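Hydrazine synthase subunit alpha (PDB 5C2V) catalyses the condensation of hydroxylamine with ammonia to give hydrazine, the second half-reaction of the hydrazine synthase complex, and carries two c-type hemes. Local coordinates at residues 578-581 against 587-590; 408-413 against 549-554; 50-55 against 381-386. All blocks are in the same frame, centred on the assembly; numbering follows the deposited sequence.

How the contacts relate
Contacts 1 and 2 are neighbours, their centres about 13 Å apart, and they share a cluster of aromatic side chains beside the gamma subunit; Tyr588 OH bonds Tyr551 O, and Trp581 of 578-581 packs on Val410 of 408-413. Contact 3 lies far off, about 48 Å from contact 1 between centres, in the beta-propeller. Contact 1 is buried and joins two nearby parts of one loop with indole, phenol and carboxylate groups. Contact 2 is partly buried and ties distant segments through a single tyrosine. Contact 3 is buried too, but narrower: one tyrosine and one histidine meet at their polar ends, on a strand that also binds calcium.

Contact 1: residues 578-581 against 587-590; sequences YNWW and HYDS
Trp580 and Tyr588 lie side by side and point the same way, Trp580 NE1 coming within 3.5 Å of Tyr588 CE1. The five-membered ring of Trp580 and the ring of Tyr588 are nearly parallel, at 11°, but a centroid separation of 5.1 Å means they are slid apart and barely overlap. The next residue pair meets differently. Asp589 OD2 lies in the plane of the Trp581 indole, at its edge and 3.0 Å from CD1, while His587 O sits over one face of that indole, offset toward the rim. With CG of Trp581 anti to the backbone N (chi1 175°), one indole face is turned to His587 O and the CD1 edge to Asp589 OD2. Between the backbones, Asp589 N gives a weak hydrogen bond to Trp580 O, 2.8 Å long. Ser590 CA makes a CA-H...O contact of 3.3 Å with Asn579 O.

Both segments belong to the irregular loop that runs from strand 553-556 to strand 596-599, downstream of the heme-attaching Cys556, and the chain folds back on itself within this loop. A second shell fixes the groups. Trp580 NE1 bonds Thr430 OG1, and Tyr588 OH bonds Tyr551 O. The carboxylate is gripped at both oxygens, OD1 of Asp589 by Ser630 OG and OD2 by Asp583 N. Trp85 of the gamma subunit stacks on Trp580.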
loop_
_atom_site.group_PDB
_atom_site.type_symbol
_atom_site.label_atom_id
_atom_site.label_comp_id
_atom_site.label_asym_id
_atom_site.label_seq_id
_atom_site.Cartn_x
_atom_site.Cartn_y
_atom_site.Cartn_z
ATOM N N TYR D 578 23.429 11.998 -31.971
ATOM C CA TYR D 578 23.878 12.604 -33.219
ATOM C C TYR D 578 22.787 13.444 -33.874
ATOM O O TYR D 578 23.027 14.112 -34.879
ATOM C CB TYR D 578 24.368 11.519 -34.180
ATOM C CG TYR D 578 25.558 10.750 -33.650
ATOM C CD1 TYR D 578 25.386 9.649 -32.821
ATOM C CD2 TYR D 578 26.853 11.135 -33.967
ATOM C CE1 TYR D 578 26.473 8.949 -32.328
ATOM C CE2 TYR D 578 27.945 10.442 -33.481
ATOM C CZ TYR D 578 27.749 9.350 -32.662
ATOM O OH TYR D 578 28.834 8.657 -32.176
ATOM N N ASN D 579 21.586 13.409 -33.308
ATOM C CA ASN D 579 20.496 14.251 -33.788
ATOM C C ASN D 579 20.347 15.520 -32.950
ATOM O O ASN D 579 19.439 16.320 -33.184
ATOM C CB ASN D 579 19.178 13.472 -33.796
ATOM C CG ASN D 579 18.151 14.069 -34.744
ATOM O OD1 ASN D 579 18.487 14.865 -35.620
ATOM N ND2 ASN D 579 16.890 13.681 -34.576
ATOM N N TRP D 580 21.238 15.710 -31.981
ATOM C CA TRP D 580 21.063 16.767 -30.987
ATOM C C TRP D 580 21.622 18.124 -31.435
ATOM O O TRP D 580 20.857 19.020 -31.793
ATOM C CB TRP D 580 21.724 16.342 -29.675
ATOM C CG TRP D 580 21.231 17.065 -28.461
ATOM C CD1 TRP D 580 20.266 18.030 -28.408
ATOM C CD2 TRP D 580 21.672 16.864 -27.115
ATOM N NE1 TRP D 580 20.087 18.448 -27.111
ATOM C CE2 TRP D 580 20.939 17.747 -26.297
ATOM C CE3 TRP D 580 22.619 16.026 -26.520
ATOM C CZ2 TRP D 580 21.124 17.815 -24.919
ATOM C CZ3 TRP D 580 22.803 16.095 -25.153
ATOM C CH2 TRP D 580 22.059 16.983 -24.366
ATOM N N TRP D 581 22.944 18.287 -31.402
ATOM C CA TRP D 581 23.564 19.479 -31.973
ATOM C C TRP D 581 24.738 19.094 -32.875
ATOM O O TRP D 581 25.822 18.774 -32.383
ATOM C CB TRP D 581 24.022 20.398 -30.829
ATOM C CG TRP D 581 24.797 21.621 -31.226
ATOM C CD1 TRP D 581 24.717 22.299 -32.403
ATOM C CD2 TRP D 581 25.770 22.314 -30.429
ATOM N NE1 TRP D 581 25.580 23.369 -32.393
ATOM C CE2 TRP D 581 26.238 23.400 -31.193
ATOM C CE3 TRP D 581 26.286 22.122 -29.144
ATOM C CZ2 TRP D 581 27.201 24.290 -30.717
ATOM C CZ3 TRP D 581 27.245 23.004 -28.674
ATOM C CH2 TRP D 581 27.690 24.074 -29.459
ATOM N N HIS D 587 22.221 26.722 -31.887
ATOM C CA HIS D 587 22.178 26.371 -30.471
ATOM C C HIS D 587 21.869 24.887 -30.313
ATOM O O HIS D 587 22.561 24.166 -29.595
ATOM C CB HIS D 587 21.129 27.205 -29.729
ATOM C CG HIS D 587 21.506 28.643 -29.551
ATOM N ND1 HIS D 587 20.618 29.675 -29.758
ATOM C CD2 HIS D 587 22.670 29.219 -29.169
ATOM C CE1 HIS D 587 21.219 30.827 -29.520
ATOM N NE2 HIS D 587 22.466 30.578 -29.161
ATOM N N TYR D 588 20.813 24.444 -30.992
ATOM C CA TYR D 588 20.427 23.036 -31.018
ATOM C C TYR D 588 19.882 22.646 -32.384
ATOM O O TYR D 588 19.088 23.376 -32.979
ATOM C CB TYR D 588 19.379 22.732 -29.946
ATOM C CG TYR D 588 19.909 22.720 -28.534
ATOM C CD1 TYR D 588 20.800 21.740 -28.113
ATOM C CD2 TYR D 588 19.503 23.674 -27.613
ATOM C CE1 TYR D 588 21.282 21.722 -26.818
ATOM C CE2 TYR D 588 19.976 23.663 -26.320
ATOM C CZ TYR D 588 20.866 22.686 -25.925
ATOM O OH TYR D 588 21.340 22.675 -24.633
ATOM N N ASP D 589 20.320 21.496 -32.884
ATOM C CA ASP D 589 19.825 20.972 -34.151
ATOM C C ASP D 589 18.735 19.914 -33.979
ATOM O O ASP D 589 18.290 19.315 -34.956
ATOM C CB ASP D 589 20.980 20.403 -34.971
ATOM C CG ASP D 589 22.009 21.454 -35.326
ATOM O OD1 ASP D 589 21.706 22.313 -36.180
ATOM O OD2 ASP D 589 23.116 21.419 -34.752
ATOM N N SER D 590 18.325 19.662 -32.739
ATOM C CA SER D 590 17.282 18.674 -32.472
ATOM C C SER D 590 15.906 19.184 -32.897
ATOM O O SER D 590 15.608 20.369 -32.750
ATOM C CB SER D 590 17.267 18.296 -30.988
ATOM O OG SER D 590 17.082 19.439 -30.172
#

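Contact 2: residues 408-413 against 549-554. With HEC (heme c), chain B.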
loop_
_atom_site.group_PDB
_atom_site.type_symbol
_atom_site.label_atom_id
_atom_site.label_comp_id
_atom_site.label_asym_id
_atom_site.label_seq_id
_atom_site.Cartn_x
_atom_site.Cartn_y
_atom_site.Cartn_z
ATOM N N VAL D 408 22.611 31.205 -22.029
ATOM C CA VAL D 408 24.014 31.596 -22.140
ATOM C C VAL D 408 24.767 30.582 -22.994
ATOM O O VAL D 408 24.805 29.397 -22.665
ATOM C CB VAL D 408 24.698 31.715 -20.761
ATOM C CG1 VAL D 408 26.142 32.156 -20.924
ATOM C CG2 VAL D 408 23.942 32.686 -19.867
ATOM N N THR D 409 25.367 31.057 -24.083
ATOM C CA THR D 409 26.030 30.185 -25.052
ATOM C C THR D 409 27.111 29.323 -24.409
ATOM O O THR D 409 27.780 29.747 -23.471
ATOM C CB THR D 409 26.662 30.998 -26.201
ATOM O OG1 THR D 409 27.611 31.930 -25.666
ATOM C CG2 THR D 409 25.593 31.755 -26.972
ATOM N N VAL D 410 27.262 28.103 -24.910
ATOM C CA VAL D 410 28.250 27.176 -24.374
ATOM C C VAL D 410 29.600 27.385 -25.058
ATOM O O VAL D 410 30.631 26.900 -24.592
ATOM C CB VAL D 410 27.790 25.711 -24.545
ATOM C CG1 VAL D 410 27.870 25.293 -26.005
ATOM C CG2 VAL D 410 28.610 24.774 -23.664
ATOM N N VAL D 411 29.590 28.131 -26.157
ATOM C CA VAL D 411 30.808 28.374 -26.921
ATOM C C VAL D 411 31.569 29.591 -26.400
ATOM O O VAL D 411 32.673 29.462 -25.872
ATOM C CB VAL D 411 30.506 28.570 -28.418
ATOM C CG1 VAL D 411 31.794 28.791 -29.195
ATOM C CG2 VAL D 411 29.749 27.372 -28.967
ATOM N N THR D 412 30.981 30.773 -26.563
ATOM C CA THR D 412 31.625 32.016 -26.146
ATOM C C THR D 412 31.161 32.515 -24.775
ATOM O O THR D 412 31.673 33.515 -24.273
ATOM C CB THR D 412 31.377 33.132 -27.174
ATOM O OG1 THR D 412 29.974 33.411 -27.249
ATOM C CG2 THR D 412 31.877 32.709 -28.547
ATOM N N TYR D 413 30.203 31.808 -24.182
ATOM C CA TYR D 413 29.564 32.213 -22.926
ATOM C C TYR D 413 29.037 33.647 -22.998
ATOM O O TYR D 413 29.464 34.519 -22.241
ATOM C CB TYR D 413 30.537 32.063 -21.752
ATOM C CG TYR D 413 29.866 32.003 -20.395
ATOM C CD1 TYR D 413 29.278 30.829 -19.943
ATOM C CD2 TYR D 413 29.828 33.115 -19.564
ATOM C CE1 TYR D 413 28.664 30.766 -18.704
ATOM C CE2 TYR D 413 29.217 33.063 -18.325
ATOM C CZ TYR D 413 28.638 31.886 -17.900
ATOM O OH TYR D 413 28.029 31.828 -16.666
ATOM N N ARG D 549 15.156 25.044 -18.019
ATOM C CA ARG D 549 15.521 26.450 -18.108
ATOM C C ARG D 549 15.821 26.763 -19.572
ATOM O O ARG D 549 16.097 25.849 -20.349
ATOM C CB ARG D 549 16.720 26.770 -17.209
ATOM C CG ARG D 549 16.477 26.548 -15.718
ATOM C CD ARG D 549 15.106 27.050 -15.273
ATOM N NE ARG D 549 14.859 28.442 -15.645
ATOM C CZ ARG D 549 15.194 29.490 -14.900
ATOM N NH1 ARG D 549 15.799 29.315 -13.733
ATOM N NH2 ARG D 549 14.924 30.717 -15.324
ATOM N N PRO D 550 15.738 28.047 -19.963
ATOM C CA PRO D 550 16.028 28.440 -21.347
ATOM C C PRO D 550 17.383 27.938 -21.846
ATOM O O PRO D 550 18.366 28.007 -21.107
ATOM C CB PRO D 550 16.006 29.968 -21.283
ATOM C CG PRO D 550 15.049 30.269 -20.188
ATOM C CD PRO D 550 15.243 29.183 -19.164
ATOM N N TYR D 551 17.404 27.402 -23.067
ATOM C CA TYR D 551 18.623 26.933 -23.737
ATOM C C TYR D 551 19.231 25.692 -23.072
ATOM O O TYR D 551 20.102 25.034 -23.640
ATOM C CB TYR D 551 19.664 28.061 -23.807
ATOM C CG TYR D 551 20.998 27.637 -24.373
ATOM C CD1 TYR D 551 21.154 27.395 -25.731
ATOM C CD2 TYR D 551 22.102 27.471 -23.547
ATOM C CE1 TYR D 551 22.373 27.003 -26.252
ATOM C CE2 TYR D 551 23.324 27.079 -24.058
ATOM C CZ TYR D 551 23.454 26.847 -25.411
ATOM O OH TYR D 551 24.671 26.458 -25.924
ATOM N N HIS D 552 18.753 25.359 -21.880
ATOM C CA HIS D 552 19.224 24.174 -21.180
ATOM C C HIS D 552 18.749 22.907 -21.867
ATOM O O HIS D 552 17.826 22.931 -22.682
ATOM C CB HIS D 552 18.758 24.178 -19.724
ATOM C CG HIS D 552 19.598 25.028 -18.826
ATOM N ND1 HIS D 552 19.740 26.387 -19.006
ATOM C CD2 HIS D 552 20.345 24.711 -17.742
ATOM C CE1 HIS D 552 20.537 26.871 -18.069
ATOM N NE2 HIS D 552 20.917 25.874 -17.290
ATOM N N GLY D 553 19.393 21.798 -21.533
ATOM C CA GLY D 553 18.958 20.509 -22.024
ATOM C C GLY D 553 19.283 19.449 -20.999
ATOM O O GLY D 553 20.235 19.594 -20.232
ATOM N N ARG D 554 18.509 18.370 -20.988
ATOM C CA ARG D 554 18.672 17.386 -19.921
ATOM C C ARG D 554 18.698 15.949 -20.419
ATOM O O ARG D 554 17.897 15.554 -21.262
ATOM C CB ARG D 554 17.568 17.542 -18.870
ATOM C CG ARG D 554 17.708 16.553 -17.721
ATOM C CD ARG D 554 17.185 17.086 -16.402
ATOM N NE ARG D 554 17.640 16.243 -15.300
ATOM C CZ ARG D 554 17.203 16.332 -14.049
ATOM N NH1 ARG D 554 16.282 17.227 -13.724
ATOM N NH2 ARG D 554 17.687 15.517 -13.121
HETATM FE FE HEC B . 11.393 10.080 -15.236
HETATM C CHA HEC B . 9.844 9.940 -12.153
HETATM C CHB HEC B . 13.137 12.849 -14.215
HETATM C CHC HEC B . 12.649 10.480 -18.428
HETATM C CHD HEC B . 9.491 7.449 -16.342
HETATM N NA HEC B . 11.477 11.182 -13.509
HETATM C C1A HEC B . 10.748 10.957 -12.358
HETATM C C2A HEC B . 11.100 11.977 -11.395
HETATM C C3A HEC B . 12.004 12.783 -11.959
HETATM C C4A HEC B . 12.263 12.299 -13.301
HETATM C CMA HEC B . 12.666 14.013 -11.301
HETATM C CAA HEC B . 10.514 12.101 -9.971
HETATM C CBA HEC B . 11.478 11.497 -8.955
HETATM C CGA HEC B . 11.572 10.002 -9.128
HETATM O O1A HEC B . 12.713 9.474 -9.187
HETATM O O2A HEC B . 10.511 9.334 -9.211
HETATM N NB HEC B . 12.566 11.507 -16.198
HETATM C C1B HEC B . 13.370 12.383 -15.491
HETATM C C2B HEC B . 14.506 12.715 -16.327
HETATM C C3B HEC B . 14.375 12.073 -17.489
HETATM C C4B HEC B . 13.151 11.294 -17.434
HETATM C CMB HEC B . 15.663 13.662 -15.945
HETATM C CAB HEC B . 15.374 12.148 -18.667
HETATM C CBB HEC B . 14.706 12.841 -19.876
HETATM N NC HEC B . 11.162 9.105 -17.042
HETATM C C1C HEC B . 11.695 9.502 -18.255
HETATM C C2C HEC B . 11.154 8.639 -19.286
HETATM C C3C HEC B . 10.207 7.882 -18.727
HETATM C C4C HEC B . 10.241 8.107 -17.293
HETATM C CMC HEC B . 11.374 8.818 -20.804
HETATM C CAC HEC B . 9.328 6.852 -19.470
HETATM C CBC HEC B . 7.854 7.311 -19.431
HETATM N ND HEC B . 9.894 8.888 -14.384
HETATM C C1D HEC B . 9.270 7.833 -15.042
HETATM C C2D HEC B . 8.341 7.193 -14.140
HETATM C C3D HEC B . 8.457 7.972 -12.825
HETATM C C4D HEC B . 9.436 9.004 -13.075
HETATM C CMD HEC B . 7.437 5.979 -14.445
HETATM C CAD HEC B . 7.688 7.729 -11.510
HETATM C CBD HEC B . 6.211 8.021 -11.747
HETATM C CGD HEC B . 5.437 7.757 -10.486
HETATM O O1D HEC B . 4.183 7.756 -10.556
HETATM O O2D HEC B . 6.070 7.542 -9.419
#
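A type II beta turn from Arg549 to His552 leads into strand 553-556, and its third residue, Tyr551, reaches across to Val408 and Val410 in the loop between strands 406-408 and 415-417. The turn is closed by His552 N bonding Arg549 O at 3.1 Å. Tyr551 takes the left-handed turn position (phi 68°), and a trans chi1 of 175° carries its ring outward to the other segment. The phenol oxygen does the polar work: Val410 N donates to Tyr551 OH at 3.2 Å, with a moderately bent angle of 136° at the hydrogen. The two side chains cross at about a right angle, Val410 CG1 resting 3.4 Å from Tyr551 OH. Further along the ring, Val408 O approaches Tyr551 CE2 obliquely. Phe416 and His587 each meet the Tyr551 ring edge-to-face.

Within the turn, His552 ND1 donates almost linearly to Pro550 O at 3.0 Å; the acceptor lies in the imidazole plane, whereas ND1 stands above the plane of that carbonyl, off its lone pairs. At its far end the segment reaches the middle-domain heme, where the methyl carbon CMB lies over one face of the Arg554 guanidinium, 3.3 Å from Arg554 NE. The turn thus opens the strand running to Cys556, first cysteine of the CXXCH motif of c-type hemes, whose His560 here binds zinc while Tyr564 ligates the iron.

Contact 3: residues 50-55 against 381-386. With CA (calcium ion), chain C.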
loop_
_atom_site.group_PDB
_atom_site.type_symbol
_atom_site.label_atom_id
_atom_site.label_comp_id
_atom_site.label_asym_id
_atom_site.label_seq_id
_atom_site.Cartn_x
_atom_site.Cartn_y
_atom_site.Cartn_z
ATOM N N PRO D 50 2.957 23.931 3.244
ATOM C CA PRO D 50 3.943 25.014 3.338
ATOM C C PRO D 50 3.348 26.409 3.441
ATOM O O PRO D 50 4.078 27.343 3.779
ATOM C CB PRO D 50 4.730 24.878 2.039
ATOM C CG PRO D 50 3.748 24.353 1.087
ATOM C CD PRO D 50 2.903 23.389 1.875
ATOM N N HIS D 51 2.055 26.565 3.173
ATOM C CA HIS D 51 1.522 27.911 3.116
ATOM C C HIS D 51 1.226 28.245 4.557
ATOM O O HIS D 51 0.212 27.847 5.128
ATOM C CB HIS D 51 0.269 27.966 2.238
ATOM C CG HIS D 51 -0.418 29.296 2.221
ATOM N ND1 HIS D 51 0.055 30.372 1.500
ATOM C CD2 HIS D 51 -1.562 29.716 2.812
ATOM C CE1 HIS D 51 -0.759 31.399 1.659
ATOM N NE2 HIS D 51 -1.748 31.029 2.452
ATOM N N TYR D 52 2.149 29.011 5.120
ATOM C CA TYR D 52 2.229 29.206 6.552
ATOM C C TYR D 52 2.518 30.666 6.832
ATOM O O TYR D 52 3.601 31.166 6.529
ATOM C CB TYR D 52 3.311 28.283 7.126
ATOM C CG TYR D 52 3.623 28.438 8.595
ATOM C CD1 TYR D 52 2.766 27.935 9.566
ATOM C CD2 TYR D 52 4.803 29.038 9.012
ATOM C CE1 TYR D 52 3.060 28.058 10.911
ATOM C CE2 TYR D 52 5.108 29.163 10.354
ATOM C CZ TYR D 52 4.233 28.672 11.299
ATOM O OH TYR D 52 4.533 28.796 12.636
ATOM N N ILE D 53 1.548 31.346 7.426
ATOM C CA ILE D 53 1.691 32.754 7.751
ATOM C C ILE D 53 1.208 32.933 9.176
ATOM O O ILE D 53 0.061 33.311 9.408
ATOM C CB ILE D 53 0.895 33.666 6.794
ATOM C CG1 ILE D 53 1.140 33.269 5.335
ATOM C CG2 ILE D 53 1.267 35.125 7.015
ATOM C CD1 ILE D 53 0.400 34.127 4.335
ATOM N N PRO D 54 2.094 32.656 10.139
ATOM C CA PRO D 54 1.734 32.659 11.557
ATOM C C PRO D 54 1.419 34.071 12.026
ATOM O O PRO D 54 2.256 34.725 12.639
ATOM C CB PRO D 54 2.986 32.102 12.239
ATOM C CG PRO D 54 4.097 32.423 11.303
ATOM C CD PRO D 54 3.510 32.310 9.929
ATOM N N GLU D 55 0.216 34.534 11.700
ATOM C CA GLU D 55 -0.218 35.891 12.008
ATOM C C GLU D 55 -0.039 36.237 13.484
ATOM O O GLU D 55 -0.469 35.492 14.365
ATOM C CB GLU D 55 -1.682 36.074 11.602
ATOM C CG GLU D 55 -2.276 37.420 11.975
ATOM C CD GLU D 55 -3.683 37.599 11.441
ATOM O OE1 GLU D 55 -3.969 37.092 10.335
ATOM O OE2 GLU D 55 -4.504 38.241 12.129
ATOM N N ASN D 381 4.306 29.678 21.164
ATOM C CA ASN D 381 4.941 28.559 20.498
ATOM C C ASN D 381 6.314 29.028 20.060
ATOM O O ASN D 381 6.440 29.956 19.256
ATOM C CB ASN D 381 4.122 28.073 19.302
ATOM C CG ASN D 381 3.060 27.065 19.691
ATOM O OD1 ASN D 381 3.203 26.346 20.680
ATOM N ND2 ASN D 381 1.987 27.003 18.909
ATOM N N ASP D 382 7.341 28.388 20.602
ATOM C CA ASP D 382 8.710 28.804 20.361
ATOM C C ASP D 382 9.355 27.828 19.393
ATOM O O ASP D 382 9.647 26.688 19.753
ATOM C CB ASP D 382 9.484 28.873 21.681
ATOM C CG ASP D 382 8.767 29.709 22.733
ATOM O OD1 ASP D 382 8.443 30.878 22.439
ATOM O OD2 ASP D 382 8.510 29.198 23.846
ATOM N N HIS D 383 9.576 28.276 18.161
ATOM C CA HIS D 383 10.078 27.379 17.129
ATOM C C HIS D 383 11.005 28.089 16.151
ATOM O O HIS D 383 11.280 29.279 16.296
ATOM C CB HIS D 383 8.913 26.728 16.375
ATOM C CG HIS D 383 8.159 27.666 15.487
ATOM N ND1 HIS D 383 7.472 28.761 15.967
ATOM C CD2 HIS D 383 7.969 27.664 14.146
ATOM C CE1 HIS D 383 6.901 29.397 14.960
ATOM N NE2 HIS D 383 7.187 28.751 13.844
ATOM N N GLN D 384 11.479 27.340 15.161
ATOM C CA GLN D 384 12.464 27.820 14.192
ATOM C C GLN D 384 13.717 28.414 14.840
ATOM O O GLN D 384 14.059 29.566 14.575
ATOM C CB GLN D 384 11.828 28.857 13.262
ATOM C CG GLN D 384 10.819 28.285 12.284
ATOM C CD GLN D 384 10.188 29.351 11.411
ATOM O OE1 GLN D 384 10.103 30.517 11.798
ATOM N NE2 GLN D 384 9.742 28.957 10.223
ATOM N N PRO D 385 14.407 27.636 15.695
ATOM C CA PRO D 385 15.633 28.178 16.287
ATOM C C PRO D 385 16.748 28.333 15.255
ATOM O O PRO D 385 17.016 27.405 14.491
ATOM C CB PRO D 385 16.001 27.136 17.346
ATOM C CG PRO D 385 15.452 25.865 16.814
ATOM C CD PRO D 385 14.188 26.228 16.080
ATOM N N ALA D 386 17.386 29.497 15.240
ATOM C CA ALA D 386 18.490 29.760 14.324
ATOM C C ALA D 386 19.646 30.421 15.065
ATOM O O ALA D 386 19.721 31.647 15.131
ATOM C CB ALA D 386 18.029 30.629 13.165
HETATM CA CA CA C . 6.505 27.950 24.465
#
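Tyr52 and His383 face each other with their CA atoms 13.3 Å apart, so the loop 50-55 and the strand 381-386 form no backbone pairing and meet through side chains. The setting is the closing blade of the six-bladed propeller. Strand 381-387 pairs antiparallel with 31-37, followed across the sheet by 58-63 and 69-71, so one strand from late in the propeller completes a sheet begun by three early ones, the "velcro" closure of propeller folds. Loop 50-55 connects strands 31-37 and 58-63.

The two side chains approach from opposite directions. The first torsion of Tyr52 places CG across from its own N (chi1 175°), which directs the phenol toward the strand. The imidazole of His383 reaches back until Tyr52 OH and His383 NE2 are 2.9 Å apart. NE2 lies near the plane of the phenol, at its edge, whereas the hydroxyl meets the imidazole obliquely. Tyr52 OH is hydrogen-bonded to Asp44 OD1, which gives the buried hydroxyl a carboxylate partner and would help fix its orientation. Within the loop, Pro54 is the centre of an inverse gamma turn, and its CD lies over one face of the Tyr52 ring, toward the rim, 3.5 Å above the plane. At the ND1 edge of the imidazole, and in its plane, sits Asn381 O.

Next along the strand, Gln384 OE1 is hydrogen-bonded to Thr35 OG1 within the blade and to Asp81 N of strand 76-84, the latter bond linking this blade to the following one. One residue before His383, Asp382 helps hold a calcium ion together with Phe358 O, Asp376 OD2, Asp377 O and Trp380 O; OD2 of Asp382 binds the metal at 2.4 Å, while its OD1 stays 4.1 Å from the same calcium.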